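Local coordinates for protein acetolactate synthase isozyme 1 large subunit (Escherichia coli, PDB 6LPI) that belongs to the thiamine diphosphate-dependent enzyme family as the large subunit of an acetolactate synthase, and binds thiamine diphosphate, a magnesium ion and flavin-adenine dinucleotide, at residues I467-Q479 with F490-Q502. Residues are numbered along the deposited sequence; the frame is centred on the assembly and turned at random.
Sequences ILMNNEALGLVHQ and FAATYPGKINFMQ. With MG (magnesium ion), chain K; TPP (thiamine diphosphate), chain J.
Leu474 and Ala492 join the cofactor-binding turn of 467-479 to the outer loop of 490-502, a worked example of a metal-diphosphate site backed by a second layer of chain. Both segments lie in the C-terminal thiamine diphosphate-binding domain, where strand 464-470 of its parallel sheet runs into the cofactor loop. The backbone N of Leu474 donates to Ala492 O at 2.8 Å, nearly straight at the hydrogen (161°) but from above the carbonyl plane; beside it, Ala473 and Thr493 form a single beta bridge.

The Leu474 side chain then works outward between protein and cofactor. Its CB lies 3.7 Å from C6 of thiamine diphosphate. CG, anti to the carbonyl carbon (chi1 -71°), lies 3.8 Å from Tyr494 OH. CD1 goes to the loop, 3.6 Å from Ala491 O, while CD2 rests between the Tyr494 hydroxyl and the cofactor's CM4 methyl, 3.7 Å away. Tyr494 crosses this leucine at about a right angle. Val477 straddles the same divide, CG1 on Ala492 CB and CG2 on CM4.

Nearer the strand, Leu468 CD2 packs over one face of the Phe500 ring, a CH-pi contact 4.0 Å from the centroid, and Ile498 CG2 covers the opposite face. Between these patches Asn470 OD1 accepts from Glu472 N, an Asx turn; the extended Glu472 chain brings OE2 to 3.4 Å from Gly496 CA. Asn471 supplies a metal ligand beside the diphosphate, OD1 binding magnesium at 2.1 Å with Asp444 and two cofactor oxygens. Segment 490-502 instead contributes one backbone hydrogen bond, the bridge, a CA-H...O contact and mixed polar and apolar packing.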
ATOM      1  N   ILE B 467       5.892  -6.660  20.124  1.00 54.98           N
ATOM      2  CA  ILE B 467       5.112  -7.704  20.776  1.00 55.84           C
ATOM      3  C   ILE B 467       5.239  -8.962  19.927  1.00 58.59           C
ATOM      4  O   ILE B 467       4.546  -9.130  18.920  1.00 65.45           O
ATOM      5  CB  ILE B 467       3.655  -7.288  20.988  1.00 58.93           C
ATOM      6  CG1 ILE B 467       3.587  -5.988  21.791  1.00 73.03           C
ATOM      7  CG2 ILE B 467       2.878  -8.384  21.676  1.00 60.71           C
ATOM      8  CD1 ILE B 467       2.769  -4.911  21.136  1.00 81.00           C
ATOM      9  N   LEU B 468       6.139  -9.846  20.340  1.00 51.60           N
ATOM     10  CA  LEU B 468       6.492 -11.021  19.563  1.00 50.79           C
ATOM     11  C   LEU B 468       5.642 -12.204  20.022  1.00 64.01           C
ATOM     12  O   LEU B 468       5.760 -12.658  21.164  1.00 68.69           O
ATOM     13  CB  LEU B 468       7.986 -11.304  19.702  1.00 51.49           C
ATOM     14  CG  LEU B 468       8.519 -12.672  19.272  1.00 57.81           C
ATOM     15  CD1 LEU B 468       8.356 -12.842  17.778  1.00 54.82           C
ATOM     16  CD2 LEU B 468       9.983 -12.779  19.627  1.00 52.86           C
ATOM     17  N   MET B 469       4.759 -12.684  19.147  1.00 64.23           N
ATOM     18  CA  MET B 469       4.062 -13.952  19.363  1.00 59.64           C
ATOM     19  C   MET B 469       4.902 -15.013  18.671  1.00 58.10           C
ATOM     20  O   MET B 469       4.939 -15.079  17.440  1.00 67.56           O
ATOM     21  CB  MET B 469       2.644 -13.924  18.798  1.00 58.29           C
ATOM     22  CG  MET B 469       1.878 -12.665  19.098  1.00 66.34           C
ATOM     23  SD  MET B 469       0.101 -12.921  18.997  1.00 68.54           S
ATOM     24  CE  MET B 469      -0.465 -11.227  18.762  1.00 64.86           C
ATOM     25  N   ASN B 470       5.570 -15.836  19.449  1.00 54.05           N
ATOM     26  CA  ASN B 470       6.546 -16.780  18.926  1.00 57.28           C
ATOM     27  C   ASN B 470       5.876 -18.144  19.013  1.00 59.58           C
ATOM     28  O   ASN B 470       5.772 -18.726  20.092  1.00 58.31           O
ATOM     29  CB  ASN B 470       7.833 -16.704  19.740  1.00 62.16           C
ATOM     30  CG  ASN B 470       8.749 -17.881  19.520  1.00 71.11           C
ATOM     31  OD1 ASN B 470       8.573 -18.653  18.570  1.00 76.35           O
ATOM     32  ND2 ASN B 470       9.717 -18.051  20.417  1.00 72.16           N
ATOM     33  N   ASN B 471       5.381 -18.625  17.872  1.00 60.28           N
ATOM     34  CA  ASN B 471       4.765 -19.941  17.721  1.00 65.37           C
ATOM     35  C   ASN B 471       5.756 -21.036  17.348  1.00 64.12           C
ATOM     36  O   ASN B 471       5.333 -22.182  17.147  1.00 71.02           O
ATOM     37  CB  ASN B 471       3.650 -19.887  16.665  1.00 63.23           C
ATOM     38  CG  ASN B 471       4.139 -19.413  15.320  1.00 74.20           C
ATOM     39  OD1 ASN B 471       5.315 -19.122  15.138  1.00 88.80           O
ATOM     40  ND2 ASN B 471       3.229 -19.305  14.375  1.00 81.75           N
ATOM     41  N   GLU B 472       7.048 -20.713  17.276  1.00 55.22           N
ATOM     42  CA  GLU B 472       8.089 -21.578  16.711  1.00 65.29           C
ATOM     43  C   GLU B 472       7.581 -22.296  15.462  1.00 70.09           C
ATOM     44  O   GLU B 472       7.564 -23.522  15.365  1.00 78.85           O
ATOM     45  CB  GLU B 472       8.651 -22.515  17.779  1.00 69.88           C
ATOM     46  CG  GLU B 472       8.893 -21.717  19.088  1.00 85.48           C
ATOM     47  CD  GLU B 472       9.887 -22.339  20.062  1.00 97.55           C
ATOM     48  OE1 GLU B 472      10.712 -21.580  20.638  1.00 96.47           O
ATOM     49  OE2 GLU B 472       9.909 -23.586  20.177  1.00106.89           O
ATOM     50  N   ALA B 473       7.161 -21.473  14.501  1.00 61.91           N
ATOM     51  CA  ALA B 473       6.521 -21.886  13.257  1.00 66.61           C
ATOM     52  C   ALA B 473       6.389 -20.677  12.329  1.00 67.05           C
ATOM     53  O   ALA B 473       6.300 -19.526  12.780  1.00 46.35           O
ATOM     54  CB  ALA B 473       5.143 -22.513  13.507  1.00 59.68           C
ATOM     55  N   LEU B 474       6.333 -20.959  11.021  1.00 62.59           N
ATOM     56  CA  LEU B 474       5.875 -19.935  10.094  1.00 58.74           C
ATOM     57  C   LEU B 474       4.423 -19.658  10.440  1.00 62.72           C
ATOM     58  O   LEU B 474       4.125 -18.598  10.989  1.00 70.08           O
ATOM     59  CB  LEU B 474       6.080 -20.361   8.644  1.00 57.11           C
ATOM     60  CG  LEU B 474       7.583 -20.350   8.306  1.00 59.95           C
ATOM     61  CD1 LEU B 474       7.941 -21.063   7.021  1.00 59.20           C
ATOM     62  CD2 LEU B 474       8.076 -18.895   8.230  1.00 57.01           C
ATOM     63  N   GLY B 475       3.518 -20.588  10.222  1.00 48.78           N
ATOM     64  CA  GLY B 475       2.290 -20.437  10.979  1.00 51.10           C
ATOM     65  C   GLY B 475       1.074 -20.193  10.128  1.00 52.90           C
ATOM     66  O   GLY B 475       0.060 -20.877  10.277  1.00 49.82           O
ATOM     67  N   LEU B 476       1.129 -19.167   9.284  1.00 55.35           N
ATOM     68  CA  LEU B 476       0.076 -19.020   8.293  1.00 53.90           C
ATOM     69  C   LEU B 476       0.218 -20.136   7.265  1.00 55.80           C
ATOM     70  O   LEU B 476      -0.775 -20.746   6.844  1.00 61.38           O
ATOM     71  CB  LEU B 476       0.157 -17.628   7.676  1.00 53.08           C
ATOM     72  CG  LEU B 476      -1.010 -16.952   6.965  1.00 44.23           C
ATOM     73  CD1 LEU B 476      -1.155 -17.444   5.546  1.00 53.70           C
ATOM     74  CD2 LEU B 476      -2.259 -17.184   7.772  1.00 39.20           C
ATOM     75  N   VAL B 477       1.469 -20.455   6.906  1.00 55.34           N
ATOM     76  CA  VAL B 477       1.761 -21.648   6.116  1.00 57.77           C
ATOM     77  C   VAL B 477       1.339 -22.894   6.884  1.00 57.97           C
ATOM     78  O   VAL B 477       0.662 -23.768   6.345  1.00 62.71           O
ATOM     79  CB  VAL B 477       3.257 -21.704   5.742  1.00 61.50           C
ATOM     80  CG1 VAL B 477       3.609 -23.053   5.170  1.00 62.24           C
ATOM     81  CG2 VAL B 477       3.633 -20.612   4.761  1.00 60.16           C
ATOM     82  N   HIS B 478       1.707 -22.977   8.168  1.00 57.78           N
ATOM     83  CA  HIS B 478       1.346 -24.131   9.003  1.00 58.35           C
ATOM     84  C   HIS B 478      -0.150 -24.413   8.932  1.00 61.72           C
ATOM     85  O   HIS B 478      -0.585 -25.571   8.848  1.00 64.03           O
ATOM     86  CB  HIS B 478       1.770 -23.848  10.446  1.00 53.26           C
ATOM     87  CG  HIS B 478       1.609 -24.995  11.391  1.00 55.58           C
ATOM     88  ND1 HIS B 478       0.377 -25.477  11.780  1.00 57.78           N
ATOM     89  CD2 HIS B 478       2.531 -25.721  12.068  1.00 53.18           C
ATOM     90  CE1 HIS B 478       0.549 -26.469  12.638  1.00 57.54           C
ATOM     91  NE2 HIS B 478       1.846 -26.636  12.830  1.00 57.18           N
ATOM     92  N   GLN B 479      -0.952 -23.352   8.917  1.00 61.48           N
ATOM     93  CA  GLN B 479      -2.389 -23.524   8.886  1.00 56.38           C
ATOM     94  C   GLN B 479      -2.854 -23.908   7.490  1.00 56.83           C
ATOM     95  O   GLN B 479      -3.713 -24.784   7.347  1.00 63.85           O
ATOM     96  CB  GLN B 479      -3.061 -22.246   9.397  1.00 54.02           C
ATOM     97  CG  GLN B 479      -4.553 -22.126   9.128  1.00 57.46           C
ATOM     98  CD  GLN B 479      -5.147 -20.948   9.885  1.00 57.79           C
ATOM     99  OE1 GLN B 479      -4.441 -20.251  10.611  1.00 61.71           O
ATOM    100  NE2 GLN B 479      -6.453 -20.772   9.787  1.00 52.88           N
ATOM    101  N   PHE B 490       5.096 -29.027   6.422  1.00 50.85           N
ATOM    102  CA  PHE B 490       6.438 -29.292   5.930  1.00 50.87           C
ATOM    103  C   PHE B 490       7.182 -27.965   5.773  1.00 56.91           C
ATOM    104  O   PHE B 490       6.603 -26.960   5.340  1.00 48.06           O
ATOM    105  CB  PHE B 490       6.391 -30.040   4.601  1.00 50.78           C
ATOM    106  CG  PHE B 490       7.731 -30.223   3.964  1.00 52.72           C
ATOM    107  CD1 PHE B 490       8.660 -31.064   4.518  1.00 52.85           C
ATOM    108  CD2 PHE B 490       8.067 -29.538   2.813  1.00 61.07           C
ATOM    109  CE1 PHE B 490       9.886 -31.241   3.940  1.00 53.01           C
ATOM    110  CE2 PHE B 490       9.302 -29.716   2.228  1.00 60.55           C
ATOM    111  CZ  PHE B 490      10.210 -30.574   2.800  1.00 55.88           C
ATOM    112  N   ALA B 491       8.457 -27.958   6.179  1.00 53.90           N
ATOM    113  CA  ALA B 491       9.335 -26.798   6.021  1.00 56.18           C
ATOM    114  C   ALA B 491       8.763 -25.527   6.657  1.00 59.41           C
ATOM    115  O   ALA B 491       9.088 -24.408   6.236  1.00 56.70           O
ATOM    116  CB  ALA B 491       9.630 -26.562   4.541  1.00 56.56           C
ATOM    117  N   ALA B 492       7.932 -25.680   7.695  1.00 60.22           N
ATOM    118  CA  ALA B 492       7.261 -24.548   8.324  1.00 57.00           C
ATOM    119  C   ALA B 492       7.424 -24.505   9.841  1.00 64.45           C
ATOM    120  O   ALA B 492       6.727 -23.725  10.503  1.00 64.54           O
ATOM    121  CB  ALA B 492       5.769 -24.548   7.967  1.00 47.53           C
ATOM    122  N   THR B 493       8.321 -25.302  10.410  1.00 66.15           N
ATOM    123  CA  THR B 493       8.530 -25.339  11.848  1.00 64.79           C
ATOM    124  C   THR B 493       9.998 -25.066  12.154  1.00 58.13           C
ATOM    125  O   THR B 493      10.862 -25.225  11.286  1.00 54.19           O
ATOM    126  CB  THR B 493       8.096 -26.691  12.439  1.00 58.52           C
ATOM    127  OG1 THR B 493       8.507 -27.745  11.560  1.00 59.11           O
ATOM    128  CG2 THR B 493       6.591 -26.734  12.586  1.00 55.46           C
ATOM    129  N   TYR B 494      10.254 -24.563  13.367  1.00 55.88           N
ATOM    130  CA  TYR B 494      11.573 -24.281  13.920  1.00 55.34           C
ATOM    131  C   TYR B 494      11.788 -25.095  15.195  1.00 58.73           C
ATOM    132  O   TYR B 494      10.828 -25.376  15.922  1.00 60.05           O
ATOM    133  CB  TYR B 494      11.725 -22.795  14.252  1.00 53.96           C
ATOM    134  CG  TYR B 494      11.490 -21.827  13.125  1.00 51.13           C
ATOM    135  CD1 TYR B 494      12.308 -21.785  12.005  1.00 53.03           C
ATOM    136  CD2 TYR B 494      10.412 -20.954  13.179  1.00 58.53           C
ATOM    137  CE1 TYR B 494      12.059 -20.872  10.970  1.00 47.07           C
ATOM    138  CE2 TYR B 494      10.156 -20.051  12.160  1.00 56.09           C
ATOM    139  CZ  TYR B 494      10.974 -20.006  11.065  1.00 53.69           C
ATOM    140  OH  TYR B 494      10.679 -19.078  10.088  1.00 56.02           O
ATOM    141  N   PRO B 495      13.036 -25.456  15.515  1.00 61.57           N
ATOM    142  CA  PRO B 495      13.280 -26.282  16.718  1.00 69.98           C
ATOM    143  C   PRO B 495      13.112 -25.559  18.047  1.00 76.34           C
ATOM    144  O   PRO B 495      12.813 -26.210  19.058  1.00 79.87           O
ATOM    145  CB  PRO B 495      14.734 -26.738  16.540  1.00 71.97           C
ATOM    146  CG  PRO B 495      15.092 -26.410  15.102  1.00 62.35           C
ATOM    147  CD  PRO B 495      14.263 -25.237  14.735  1.00 59.44           C
ATOM    148  N   GLY B 496      13.294 -24.243  18.085  1.00 80.04           N
ATOM    149  CA  GLY B 496      13.215 -23.515  19.333  1.00 84.06           C
ATOM    150  C   GLY B 496      14.543 -23.445  20.055  1.00 87.60           C
ATOM    151  O   GLY B 496      14.578 -23.432  21.292  1.00 84.37           O
ATOM    152  N   LYS B 497      15.646 -23.376  19.315  1.00 88.30           N
ATOM    153  CA  LYS B 497      16.952 -23.128  19.896  1.00 87.55           C
ATOM    154  C   LYS B 497      17.442 -21.738  19.514  1.00 89.80           C
ATOM    155  O   LYS B 497      18.643 -21.506  19.364  1.00 98.74           O
ATOM    156  CB  LYS B 497      17.942 -24.201  19.445  1.00 85.05           C
ATOM    157  N   ILE B 498      16.506 -20.797  19.412  1.00 76.37           N
ATOM    158  CA  ILE B 498      16.792 -19.382  19.234  1.00 61.84           C
ATOM    159  C   ILE B 498      16.263 -18.654  20.460  1.00 69.73           C
ATOM    160  O   ILE B 498      15.092 -18.818  20.818  1.00 72.21           O
ATOM    161  CB  ILE B 498      16.142 -18.844  17.951  1.00 65.26           C
ATOM    162  CG1 ILE B 498      16.827 -19.465  16.736  1.00 71.22           C
ATOM    163  CG2 ILE B 498      16.221 -17.323  17.913  1.00 64.16           C
ATOM    164  CD1 ILE B 498      18.323 -19.704  16.913  1.00 72.54           C
ATOM    165  N   ASN B 499      17.111 -17.873  21.115  1.00 68.23           N
ATOM    166  CA  ASN B 499      16.689 -17.080  22.259  1.00 69.90           C
ATOM    167  C   ASN B 499      16.495 -15.639  21.797  1.00 72.13           C
ATOM    168  O   ASN B 499      17.468 -14.926  21.538  1.00 78.43           O
ATOM    169  CB  ASN B 499      17.714 -17.191  23.386  1.00 69.02           C
ATOM    170  CG  ASN B 499      17.357 -16.353  24.598  1.00 70.70           C
ATOM    171  OD1 ASN B 499      16.663 -15.342  24.520  1.00 72.99           O
ATOM    172  ND2 ASN B 499      17.809 -16.800  25.740  1.00 74.29           N
ATOM    173  N   PHE B 500      15.235 -15.205  21.720  1.00 63.70           N
ATOM    174  CA  PHE B 500      14.943 -13.858  21.236  1.00 63.50           C
ATOM    175  C   PHE B 500      15.247 -12.771  22.268  1.00 61.23           C
ATOM    176  O   PHE B 500      15.599 -11.648  21.884  1.00 56.29           O
ATOM    177  CB  PHE B 500      13.482 -13.772  20.799  1.00 66.94           C
ATOM    178  CG  PHE B 500      13.219 -14.387  19.459  1.00 66.05           C
ATOM    179  CD1 PHE B 500      13.454 -13.678  18.296  1.00 57.88           C
ATOM    180  CD2 PHE B 500      12.743 -15.691  19.362  1.00 70.60           C
ATOM    181  CE1 PHE B 500      13.202 -14.254  17.045  1.00 55.51           C
ATOM    182  CE2 PHE B 500      12.500 -16.270  18.122  1.00 64.61           C
ATOM    183  CZ  PHE B 500      12.732 -15.546  16.964  1.00 57.81           C
ATOM    184  N   MET B 501      15.112 -13.066  23.565  1.00 57.96           N
ATOM    185  CA  MET B 501      15.467 -12.083  24.585  1.00 63.84           C
ATOM    186  C   MET B 501      16.958 -11.768  24.537  1.00 66.57           C
ATOM    187  O   MET B 501      17.364 -10.599  24.583  1.00 66.89           O
ATOM    188  CB  MET B 501      15.087 -12.598  25.969  1.00 67.53           C
ATOM    189  CG  MET B 501      13.649 -12.363  26.347  1.00 80.68           C
ATOM    190  SD  MET B 501      12.691 -13.698  25.605  1.00 90.76           S
ATOM    191  CE  MET B 501      13.716 -15.112  26.011  1.00 94.47           C
ATOM    192  N   GLN B 502      17.792 -12.808  24.450  1.00 63.37           N
ATOM    193  CA  GLN B 502      19.224 -12.596  24.312  1.00 59.97           C
ATOM    194  C   GLN B 502      19.524 -11.688  23.134  1.00 62.77           C
ATOM    195  O   GLN B 502      20.329 -10.755  23.245  1.00 62.39           O
ATOM    196  CB  GLN B 502      19.944 -13.936  24.160  1.00 60.57           C
ATOM    197  CG  GLN B 502      21.435 -13.844  24.487  1.00 64.42           C
ATOM    198  CD  GLN B 502      22.026 -15.148  25.005  1.00 65.11           C
ATOM    199  OE1 GLN B 502      23.068 -15.146  25.655  1.00 64.44           O
ATOM    200  NE2 GLN B 502      21.362 -16.264  24.717  1.00 66.43           N
TER
HETATM  201 MG    MG K 603       5.062 -17.112  14.513  1.00 50.34          MG
HETATM  202  N1' TPP J 602       8.346 -15.039   2.389  1.00 31.71           N
HETATM  203  C2' TPP J 602       8.132 -13.680   2.533  1.00 35.82           C
HETATM  204  CM2 TPP J 602       9.260 -12.697   2.424  1.00 37.67           C
HETATM  205  N3' TPP J 602       6.873 -13.189   2.773  1.00 36.20           N
HETATM  206  C4' TPP J 602       5.800 -14.032   2.850  1.00 32.72           C
HETATM  207  N4' TPP J 602       4.607 -13.482   3.070  1.00 30.60           N
HETATM  208  C5' TPP J 602       6.001 -15.408   2.707  1.00 28.97           C
HETATM  209  C6' TPP J 602       7.284 -15.899   2.479  1.00 23.86           C
HETATM  210  C7' TPP J 602       4.844 -16.378   2.828  1.00 33.11           C
HETATM  211  N3  TPP J 602       4.361 -16.328   4.182  1.00 34.84           N
HETATM  212  C2  TPP J 602       3.295 -15.549   4.566  1.00 44.43           C
HETATM  213  S1  TPP J 602       2.944 -15.633   6.119  1.00 45.41           S
HETATM  214  C5  TPP J 602       4.146 -16.682   6.374  1.00 44.54           C
HETATM  215  C4  TPP J 602       4.870 -16.988   5.249  1.00 34.90           C
HETATM  216  CM4 TPP J 602       6.020 -17.937   5.274  1.00 44.18           C
HETATM  217  C6  TPP J 602       4.363 -17.198   7.776  1.00 45.41           C
HETATM  218  C7  TPP J 602       4.478 -16.064   8.793  1.00 50.63           C
HETATM  219  O7  TPP J 602       5.427 -16.445   9.766  1.00 48.63           O
HETATM  220  PA  TPP J 602       5.463 -15.758  11.226  1.00 49.27           P
HETATM  221  O1A TPP J 602       6.329 -14.528  11.235  1.00 41.74           O
HETATM  222  O2A TPP J 602       5.977 -16.834  12.164  1.00 56.10           O
HETATM  223  O3A TPP J 602       3.967 -15.283  11.582  1.00 48.52           O
HETATM  224  PB  TPP J 602       2.866 -16.239  12.316  1.00 54.88           P
HETATM  225  O1B TPP J 602       1.927 -15.364  13.149  1.00 40.72           O
HETATM  226  O2B TPP J 602       2.050 -17.043  11.334  1.00 51.72           O
HETATM  227  O3B TPP J 602       3.585 -17.265  13.167  1.00 60.79           O